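Local atomic coordinates of O-methyltransferase (Saccharopolyspora spinosa, PDB entry 4CE0), a protein that probably transfers a methyl group from S-adenosyl-L-methionine to the 4'-hydroxyl of the rhamnose of a spinosyn, with magnesium, in antibiotic biosynthesis. Residues 89-94 with 151-156; 195-200 with 227-232; 66-71 with 98-103. All blocks are in the same frame, centred on the assembly; numbering follows the deposited sequence.

Overall arrangement
Contacts 1 and 3 share helix 88-100, with centres about 14 Å apart, and Leu-155 of the first packs against Gln-98 of the third. Contact 2 lies on the opposite side of the chain's centre from contact 1, about 29 Å away between centres, and joins helices 189-199 and 219-230. The chemistry differs with place in the fold. Contact 1 is buried and made of aliphatic groups on a tyrosine ring and a guanidinium. Contact 3, nearer the surface, mixes a leucine and a phenylalanine with two carboxylate side chains, yet forms no hydrogen bond between its segments. Contact 2 is partly buried and pairs a salt bridge between exposed residues with a tyrosine-isoleucine contact.

Contact 1 of 3, residues 89-94 with 151-156; sequences ACIFMR and ARYGLL
Arg-94 and Leu-155 meet where a charged group is held inside the protein: NH2 of Arg-94 makes a salt bridge to OD2 of Asp-157, just past segment 151-156, while Leu-155 sends its CD2 over one face of the guanidinium, 4.3 Å above the plane and over its centre. The arginine chain leaves the helix with CG opposite the backbone N (chi1 172°), which puts CG 3.8 Å from Leu-155 CB; the bend at chi2 (67°) then turns the rest of the chain toward the acid. One turn back, Ile-91 crosses Tyr-153 at about a right angle. Its CG2 sits over the ring face as a CH-pi contact, 4.1 Å from the centroid and 27° off the normal, and its CD1 lies 3.8 Å from Tyr-153 CE2. These helices belong to the Rossmann-like methyltransferase fold: 88-100 follows strand 78-82 and carries Ala-89, which touches S-adenosyl-L-homocysteine, whereas 143-152 ends here in a Schellman motif, with Gly-154 at positive phi. That turn delivers Tyr-153 and Leu-155 to the same partner helix. Leu-155 CD1 closes up beside Ile-91 CG2 at 4.1 Å, bridging the two halves of the contact. The hydroxyl of Tyr-153 is hydrogen-bonded to His-52 ND1, which satisfies this buried polar atom, and the tyrosine also packs on Ile-20 of the second subunit.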
loop_
_atom_site.group_PDB
_atom_site.type_symbol
_atom_site.label_atom_id
_atom_site.label_comp_id
_atom_site.label_asym_id
_atom_site.label_seq_id
_atom_site.Cartn_x
_atom_site.Cartn_y
_atom_site.Cartn_z
ATOM N N ALA A 89 2.485 0.105 13.713
ATOM C CA ALA A 89 2.702 -1.277 14.119
ATOM C C ALA A 89 1.386 -1.949 14.478
ATOM O O ALA A 89 1.166 -3.109 14.172
ATOM C CB ALA A 89 3.663 -1.339 15.280
ATOM N N CYS A 90 0.517 -1.217 15.166
ATOM C CA CYS A 90 -0.797 -1.730 15.493
ATOM C C CYS A 90 -1.670 -1.910 14.273
ATOM O O CYS A 90 -2.429 -2.883 14.179
ATOM C CB CYS A 90 -1.481 -0.768 16.449
ATOM S SG CYS A 90 -0.780 -0.823 18.121
ATOM N N ILE A 91 -1.604 -0.963 13.351
ATOM C CA ILE A 91 -2.290 -1.146 12.057
ATOM C C ILE A 91 -1.841 -2.454 11.404
ATOM O O ILE A 91 -2.671 -3.249 10.924
ATOM C CB ILE A 91 -2.052 0.038 11.124
ATOM C CG1 ILE A 91 -2.755 1.277 11.678
ATOM C CG2 ILE A 91 -2.613 -0.208 9.722
ATOM C CD1 ILE A 91 -2.266 2.553 11.088
ATOM N N PHE A 92 -0.535 -2.696 11.418
ATOM C CA PHE A 92 -0.014 -3.912 10.832
ATOM C C PHE A 92 -0.551 -5.170 11.493
ATOM O O PHE A 92 -0.991 -6.071 10.805
ATOM C CB PHE A 92 1.511 -3.944 10.850
ATOM C CG PHE A 92 2.070 -5.107 10.121
ATOM C CD1 PHE A 92 1.998 -5.152 8.722
ATOM C CD2 PHE A 92 2.628 -6.178 10.812
ATOM C CE1 PHE A 92 2.506 -6.233 8.035
ATOM C CE2 PHE A 92 3.134 -7.267 10.140
ATOM C CZ PHE A 92 3.083 -7.291 8.734
ATOM N N MET A 93 -0.569 -5.219 12.826
ATOM C CA MET A 93 -1.106 -6.407 13.491
ATOM C C MET A 93 -2.569 -6.610 13.098
ATOM O O MET A 93 -3.020 -7.732 12.865
ATOM C CB MET A 93 -0.983 -6.291 15.015
ATOM C CG MET A 93 0.414 -6.187 15.485
ATOM S SD MET A 93 0.563 -6.381 17.267
ATOM C CE MET A 93 0.090 -4.761 17.762
ATOM N N ARG A 94 -3.310 -5.529 13.022
ATOM C CA ARG A 94 -4.723 -5.640 12.633
ATOM C C ARG A 94 -4.814 -6.147 11.196
ATOM O O ARG A 94 -5.718 -6.918 10.833
ATOM C CB ARG A 94 -5.437 -4.306 12.776
ATOM C CG ARG A 94 -6.894 -4.263 12.200
ATOM C CD ARG A 94 -7.885 -5.130 12.935
ATOM N NE ARG A 94 -9.168 -5.283 12.224
ATOM C CZ ARG A 94 -9.472 -6.304 11.418
ATOM N NH1 ARG A 94 -8.590 -7.265 11.150
ATOM N NH2 ARG A 94 -10.661 -6.363 10.851
ATOM N N ALA A 151 -8.216 4.298 9.763
ATOM C CA ALA A 151 -9.328 4.397 8.835
ATOM C C ALA A 151 -8.779 4.560 7.437
ATOM O O ALA A 151 -9.398 4.168 6.470
ATOM C CB ALA A 151 -10.264 5.590 9.207
ATOM N N ARG A 152 -7.579 5.094 7.318
ATOM C CA ARG A 152 -6.973 5.234 5.993
ATOM C C ARG A 152 -6.745 3.891 5.342
ATOM O O ARG A 152 -6.781 3.790 4.118
ATOM C CB ARG A 152 -5.690 6.060 6.059
ATOM C CG ARG A 152 -6.043 7.527 6.315
ATOM C CD ARG A 152 -4.912 8.356 6.855
ATOM N NE ARG A 152 -4.827 9.616 6.116
ATOM C CZ ARG A 152 -3.780 10.427 6.157
ATOM N NH1 ARG A 152 -2.715 10.113 6.906
ATOM N NH2 ARG A 152 -3.778 11.538 5.433
ATOM N N TYR A 153 -6.535 2.858 6.158
ATOM C CA TYR A 153 -6.245 1.512 5.653
ATOM C C TYR A 153 -7.515 0.672 5.605
ATOM O O TYR A 153 -7.474 -0.515 5.252
ATOM C CB TYR A 153 -5.150 0.828 6.496
ATOM C CG TYR A 153 -3.791 1.518 6.440
ATOM C CD1 TYR A 153 -2.856 1.190 5.470
ATOM C CD2 TYR A 153 -3.446 2.495 7.369
ATOM C CE1 TYR A 153 -1.618 1.823 5.424
ATOM C CE2 TYR A 153 -2.229 3.145 7.327
ATOM C CZ TYR A 153 -1.313 2.808 6.347
ATOM O OH TYR A 153 -0.078 3.430 6.327
ATOM N N GLY A 154 -8.651 1.294 5.930
ATOM C CA GLY A 154 -9.890 0.560 6.040
ATOM C C GLY A 154 -9.886 -0.445 7.188
ATOM O O GLY A 154 -10.545 -1.472 7.118
ATOM N N LEU A 155 -9.158 -0.146 8.263
ATOM C CA LEU A 155 -9.059 -1.088 9.381
ATOM C C LEU A 155 -9.520 -0.543 10.725
ATOM O O LEU A 155 -9.153 -1.092 11.748
ATOM C CB LEU A 155 -7.630 -1.609 9.512
ATOM C CG LEU A 155 -7.184 -2.443 8.308
ATOM C CD1 LEU A 155 -5.688 -2.585 8.322
ATOM C CD2 LEU A 155 -7.852 -3.829 8.302
ATOM N N LEU A 156 -10.336 0.511 10.731
ATOM C CA LEU A 156 -10.824 1.059 11.990
ATOM C C LEU A 156 -12.137 0.384 12.326
ATOM O O LEU A 156 -13.181 0.906 12.005
ATOM C CB LEU A 156 -10.994 2.574 11.895
ATOM C CG LEU A 156 -11.491 3.252 13.180
ATOM C CD1 LEU A 156 -10.495 3.030 14.295
ATOM C CD2 LEU A 156 -11.714 4.754 12.956
#

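Contact 2 of 3, residues 195-200 with 227-232; sequences SLRNLY and RAELGI
Arg-197 and Glu-229 come from two helices, cross at about a right angle and join in a salt bridge, NH1 to OE1 at 2.9 Å. The bond is nearly straight, 170° at the hydrogen, and the acceptor lies almost exactly in the guanidinium plane. On the acid side the donor uses the syn side of OE1 but arrives 28° out of the carboxylate plane, and the two flat groups are turned 60° against each other. The second terminal nitrogen, Arg-197 NH2, stands farther off, 3.5 Å from the same OE1, so this is a single-bond bridge and not a two-pronged pairing. Both side chains are extended, and both residues are exposed, so water probably weakens the attraction between the charges.

Deeper in, the buried side chain of Tyr-200 meets Ile-232, which comes from the opposite direction. Ile-232 CD1 approaches the ring obliquely; its modelled 3.2 Å from Tyr-200 CE2 is shorter than normal carbon contact, so the exact spacing is doubtful. Ile-232 CG2 lies 4.0 Å from Tyr-200 OH. The chain turns at Gly-231, of positive phi, just before Ile-232, which is directed toward helix 189-199.

In the Rossmann-like fold the two helices follow strands 179-184 and 207-211, which lie side by side in the sheet. Ser-195 and Leu-199 pack helix 189-199 onto strand 179-184, Leu-196 and Ile-232 share Phe-226 of helix 219-230, and Arg-227 makes a cation-pi contact with Trp-246 on strand 244-247.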
loop_
_atom_site.group_PDB
_atom_site.type_symbol
_atom_site.label_atom_id
_atom_site.label_comp_id
_atom_site.label_asym_id
_atom_site.label_seq_id
_atom_site.Cartn_x
_atom_site.Cartn_y
_atom_site.Cartn_z
ATOM N N SER A 195 4.575 -1.778 31.688
ATOM C CA SER A 195 3.979 -2.645 30.713
ATOM C C SER A 195 4.238 -4.114 31.057
ATOM O O SER A 195 3.335 -4.939 31.018
ATOM C CB SER A 195 4.496 -2.282 29.294
ATOM O OG SER A 195 3.927 -3.158 28.335
ATOM N N LEU A 196 5.478 -4.450 31.381
ATOM C CA LEU A 196 5.812 -5.837 31.704
ATOM C C LEU A 196 5.100 -6.278 32.960
ATOM O O LEU A 196 4.457 -7.324 32.961
ATOM C CB LEU A 196 7.336 -6.046 31.876
ATOM C CG LEU A 196 8.141 -6.027 30.578
ATOM C CD1 LEU A 196 9.619 -6.023 30.904
ATOM C CD2 LEU A 196 7.785 -7.220 29.712
ATOM N N ARG A 197 5.219 -5.496 34.026
ATOM C CA ARG A 197 4.581 -5.868 35.309
ATOM C C ARG A 197 3.082 -6.153 35.162
ATOM O O ARG A 197 2.562 -7.106 35.731
ATOM C CB ARG A 197 4.738 -4.769 36.347
ATOM C CG ARG A 197 6.134 -4.655 36.909
ATOM C CD ARG A 197 6.210 -3.811 38.200
ATOM N NE ARG A 197 7.611 -3.580 38.533
ATOM C CZ ARG A 197 8.434 -4.526 38.982
ATOM N NH1 ARG A 197 7.985 -5.764 39.203
ATOM N NH2 ARG A 197 9.703 -4.237 39.220
ATOM N N ASN A 198 2.386 -5.326 34.393
ATOM C CA ASN A 198 0.950 -5.458 34.270
ATOM C C ASN A 198 0.463 -6.400 33.168
ATOM O O ASN A 198 -0.616 -6.984 33.311
ATOM C CB ASN A 198 0.310 -4.068 34.122
ATOM C CG ASN A 198 0.566 -3.173 35.362
ATOM O OD1 ASN A 198 0.023 -3.433 36.414
ATOM N ND2 ASN A 198 1.377 -2.131 35.217
ATOM N N LEU A 199 1.218 -6.556 32.073
ATOM C CA LEU A 199 0.692 -7.314 30.931
ATOM C C LEU A 199 1.366 -8.656 30.701
ATOM O O LEU A 199 0.749 -9.574 30.166
ATOM C CB LEU A 199 0.728 -6.467 29.650
ATOM C CG LEU A 199 -0.051 -5.151 29.688
ATOM C CD1 LEU A 199 0.103 -4.421 28.334
ATOM C CD2 LEU A 199 -1.535 -5.377 30.019
ATOM N N TYR A 200 2.628 -8.794 31.094
ATOM C CA TYR A 200 3.274 -10.089 30.925
ATOM C C TYR A 200 2.502 -11.244 31.555
ATOM O O TYR A 200 2.443 -12.319 30.981
ATOM C CB TYR A 200 4.677 -10.122 31.495
ATOM C CG TYR A 200 5.395 -11.403 31.106
ATOM C CD1 TYR A 200 5.882 -11.559 29.829
ATOM C CD2 TYR A 200 5.570 -12.463 32.018
ATOM C CE1 TYR A 200 6.536 -12.706 29.443
ATOM C CE2 TYR A 200 6.225 -13.641 31.630
ATOM C CZ TYR A 200 6.713 -13.738 30.324
ATOM O OH TYR A 200 7.384 -14.859 29.854
ATOM N N ARG A 227 12.947 -9.567 34.321
ATOM C CA ARG A 227 13.209 -11.001 34.129
ATOM C C ARG A 227 13.825 -11.663 35.373
ATOM O O ARG A 227 13.490 -12.811 35.712
ATOM C CB ARG A 227 14.126 -11.216 32.926
ATOM C CG ARG A 227 13.363 -11.090 31.611
ATOM C CD ARG A 227 14.300 -10.930 30.459
ATOM N NE ARG A 227 15.121 -12.104 30.262
ATOM C CZ ARG A 227 14.776 -13.179 29.564
ATOM N NH1 ARG A 227 13.597 -13.254 28.972
ATOM N NH2 ARG A 227 15.634 -14.197 29.460
ATOM N N ALA A 228 14.694 -10.923 36.055
ATOM C CA ALA A 228 15.397 -11.445 37.244
ATOM C C ALA A 228 14.450 -11.690 38.408
ATOM O O ALA A 228 14.580 -12.683 39.098
ATOM C CB ALA A 228 16.481 -10.499 37.665
ATOM N N GLU A 229 13.507 -10.775 38.626
ATOM C CA GLU A 229 12.541 -10.909 39.712
ATOM C C GLU A 229 11.715 -12.180 39.564
ATOM O O GLU A 229 11.660 -12.984 40.481
ATOM C CB GLU A 229 11.613 -9.697 39.773
ATOM C CG GLU A 229 10.621 -9.750 40.939
ATOM C CD GLU A 229 9.807 -8.482 41.084
ATOM O OE1 GLU A 229 9.998 -7.554 40.268
ATOM O OE2 GLU A 229 8.982 -8.411 42.017
ATOM N N LEU A 230 11.084 -12.362 38.405
ATOM C CA LEU A 230 10.160 -13.482 38.207
ATOM C C LEU A 230 10.841 -14.776 37.753
ATOM O O LEU A 230 10.169 -15.788 37.547
ATOM C CB LEU A 230 9.074 -13.104 37.203
ATOM C CG LEU A 230 8.000 -12.135 37.682
ATOM C CD1 LEU A 230 8.593 -10.810 38.124
ATOM C CD2 LEU A 230 7.039 -11.911 36.543
ATOM N N GLY A 231 12.159 -14.745 37.606
ATOM C CA GLY A 231 12.898 -15.916 37.165
ATOM C C GLY A 231 12.485 -16.401 35.791
ATOM O O GLY A 231 12.222 -17.594 35.589
ATOM N N ILE A 232 12.422 -15.465 34.848
ATOM C CA ILE A 232 12.180 -15.768 33.436
ATOM C C ILE A 232 13.500 -16.025 32.723
ATOM O O ILE A 232 14.407 -15.182 32.743
ATOM C CB ILE A 232 11.456 -14.594 32.765
ATOM C CG1 ILE A 232 10.202 -14.255 33.581
ATOM C CG2 ILE A 232 11.134 -14.930 31.321
ATOM C CD1 ILE A 232 9.180 -13.394 32.877
#

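Contact 3 of 3, residues 66-71 with 98-103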
loop_
_atom_site.group_PDB
_atom_site.type_symbol
_atom_site.label_atom_id
_atom_site.label_comp_id
_atom_site.label_asym_id
_atom_site.label_seq_id
_atom_site.Cartn_x
_atom_site.Cartn_y
_atom_site.Cartn_z
ATOM N N CYS A 66 5.945 -13.289 14.338
ATOM C CA CYS A 66 5.319 -13.589 15.635
ATOM C C CYS A 66 3.784 -13.751 15.568
ATOM O O CYS A 66 3.210 -14.674 16.134
ATOM C CB CYS A 66 5.676 -12.511 16.673
ATOM S SG CYS A 66 7.460 -12.445 17.077
ATOM N N VAL A 67 3.114 -12.815 14.920
ATOM C CA VAL A 67 1.673 -12.862 14.820
ATOM C C VAL A 67 1.303 -14.131 14.047
ATOM O O VAL A 67 0.359 -14.818 14.442
ATOM C CB VAL A 67 1.127 -11.606 14.074
ATOM C CG1 VAL A 67 -0.388 -11.750 13.737
ATOM C CG2 VAL A 67 1.441 -10.334 14.886
ATOM N N GLU A 68 2.038 -14.437 12.961
ATOM C CA GLU A 68 1.693 -15.608 12.130
ATOM C C GLU A 68 1.872 -16.915 12.891
ATOM O O GLU A 68 1.109 -17.866 12.691
ATOM C CB GLU A 68 2.487 -15.639 10.808
ATOM C CG GLU A 68 1.886 -14.687 9.739
ATOM C CD GLU A 68 2.642 -14.650 8.429
ATOM O OE1 GLU A 68 3.546 -15.479 8.251
ATOM O OE2 GLU A 68 2.320 -13.792 7.575
ATOM N N ALA A 69 2.866 -16.947 13.774
ATOM C CA ALA A 69 3.204 -18.157 14.530
ATOM C C ALA A 69 2.129 -18.422 15.556
ATOM O O ALA A 69 1.681 -19.568 15.751
ATOM C CB ALA A 69 4.574 -18.008 15.207
ATOM N N VAL A 70 1.716 -17.354 16.222
ATOM C CA VAL A 70 0.631 -17.422 17.198
ATOM C C VAL A 70 -0.672 -17.918 16.567
ATOM O O VAL A 70 -1.426 -18.690 17.186
ATOM C CB VAL A 70 0.425 -16.032 17.810
ATOM C CG1 VAL A 70 -1.008 -15.751 18.112
ATOM C CG2 VAL A 70 1.329 -15.846 19.061
ATOM N N LEU A 71 -0.970 -17.423 15.365
ATOM C CA LEU A 71 -2.165 -17.851 14.646
ATOM C C LEU A 71 -2.058 -19.330 14.219
ATOM O O LEU A 71 -2.999 -20.088 14.407
ATOM C CB LEU A 71 -2.413 -16.982 13.415
ATOM C CG LEU A 71 -2.782 -15.518 13.639
ATOM C CD1 LEU A 71 -3.112 -14.888 12.291
ATOM C CD2 LEU A 71 -3.924 -15.314 14.635
ATOM N N GLN A 98 -6.669 -9.470 9.480
ATOM C CA GLN A 98 -7.452 -9.333 8.260
ATOM C C GLN A 98 -6.941 -10.280 7.184
ATOM O O GLN A 98 -7.740 -10.884 6.484
ATOM C CB GLN A 98 -7.367 -7.883 7.740
ATOM C CG GLN A 98 -8.235 -7.601 6.525
ATOM C CD GLN A 98 -9.707 -7.735 6.833
ATOM O OE1 GLN A 98 -10.474 -8.280 6.033
ATOM N NE2 GLN A 98 -10.114 -7.247 7.999
ATOM N N ALA A 99 -5.625 -10.402 7.013
ATOM C CA ALA A 99 -5.103 -11.248 5.915
ATOM C C ALA A 99 -5.454 -12.702 6.169
ATOM O O ALA A 99 -5.620 -13.485 5.235
ATOM C CB ALA A 99 -3.611 -11.111 5.779
ATOM N N PHE A 100 -5.561 -13.061 7.446
ATOM C CA PHE A 100 -5.804 -14.453 7.798
ATOM C C PHE A 100 -7.263 -14.750 8.106
ATOM O O PHE A 100 -7.608 -15.878 8.413
ATOM C CB PHE A 100 -4.921 -14.860 8.965
ATOM C CG PHE A 100 -3.538 -15.261 8.544
ATOM C CD1 PHE A 100 -2.560 -14.302 8.323
ATOM C CD2 PHE A 100 -3.211 -16.605 8.373
ATOM C CE1 PHE A 100 -1.299 -14.664 7.926
ATOM C CE2 PHE A 100 -1.952 -16.978 7.987
ATOM C CZ PHE A 100 -0.986 -16.003 7.759
ATOM N N GLY A 101 -8.123 -13.743 7.994
ATOM C CA GLY A 101 -9.534 -13.930 8.285
ATOM C C GLY A 101 -9.877 -14.204 9.752
ATOM O O GLY A 101 -10.980 -14.630 10.034
ATOM N N ASP A 102 -8.945 -13.964 10.679
ATOM C CA ASP A 102 -9.216 -14.127 12.119
ATOM C C ASP A 102 -10.033 -12.927 12.618
ATOM O O ASP A 102 -9.555 -11.794 12.643
ATOM C CB ASP A 102 -7.912 -14.274 12.914
ATOM C CG ASP A 102 -8.149 -14.436 14.437
ATOM O OD1 ASP A 102 -8.968 -13.677 15.037
ATOM O OD2 ASP A 102 -7.504 -15.321 15.039
ATOM N N THR A 103 -11.283 -13.171 12.994
ATOM C CA THR A 103 -12.180 -12.080 13.362
ATOM C C THR A 103 -12.421 -12.031 14.870
ATOM O O THR A 103 -13.122 -11.156 15.363
ATOM C CB THR A 103 -13.530 -12.200 12.607
ATOM O OG1 THR A 103 -14.200 -13.406 12.996
ATOM C CG2 THR A 103 -13.302 -12.231 11.114
#
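Two successive helices of the Rossmann-like fold, 56-73 and 88-100, come together here on either side of strand 78-82 in the sequence, the second at its C-terminal end. That end is a Schellman motif with Gly-101 at positive phi, and the turn presents Phe-100 and then Asp-102 to the first helix. Phe-100 lies along Glu-68 and Leu-71, one helical turn apart, with Glu-68 at the far end of the ring and Leu-71 at its root. The Glu-68 side chain crosses that of Phe-100 at about a right angle: its CG is 3.7 Å from both Phe-100 CE1 and Phe-100 CZ, in an oblique approach. Its carboxylate is turned 58° to the ring, with OE2 in the ring plane at the edge and 3.7 Å from Phe-100 CE1. Leu-71 CD1 lies 3.8 Å from Phe-100 CB and as far from Phe-100 CG. The other methyl, Leu-71 CD2, meets Asp-102 OD2 at 3.6 Å; the aspartate gets there with its CG swung to the far side from the backbone N (chi1 179°).

Neither acid finds a polar partner across the contact: Glu-68 OE2 is hydrogen-bonded to Gln-64 NE2, and Asp-102 OD2 forms a salt bridge with Arg-105. The helices are therefore held together here by van der Waals contact, to which the weakly positive C-H edge of Phe-100 beside a carboxylate oxygen may add a little electrostatic attraction.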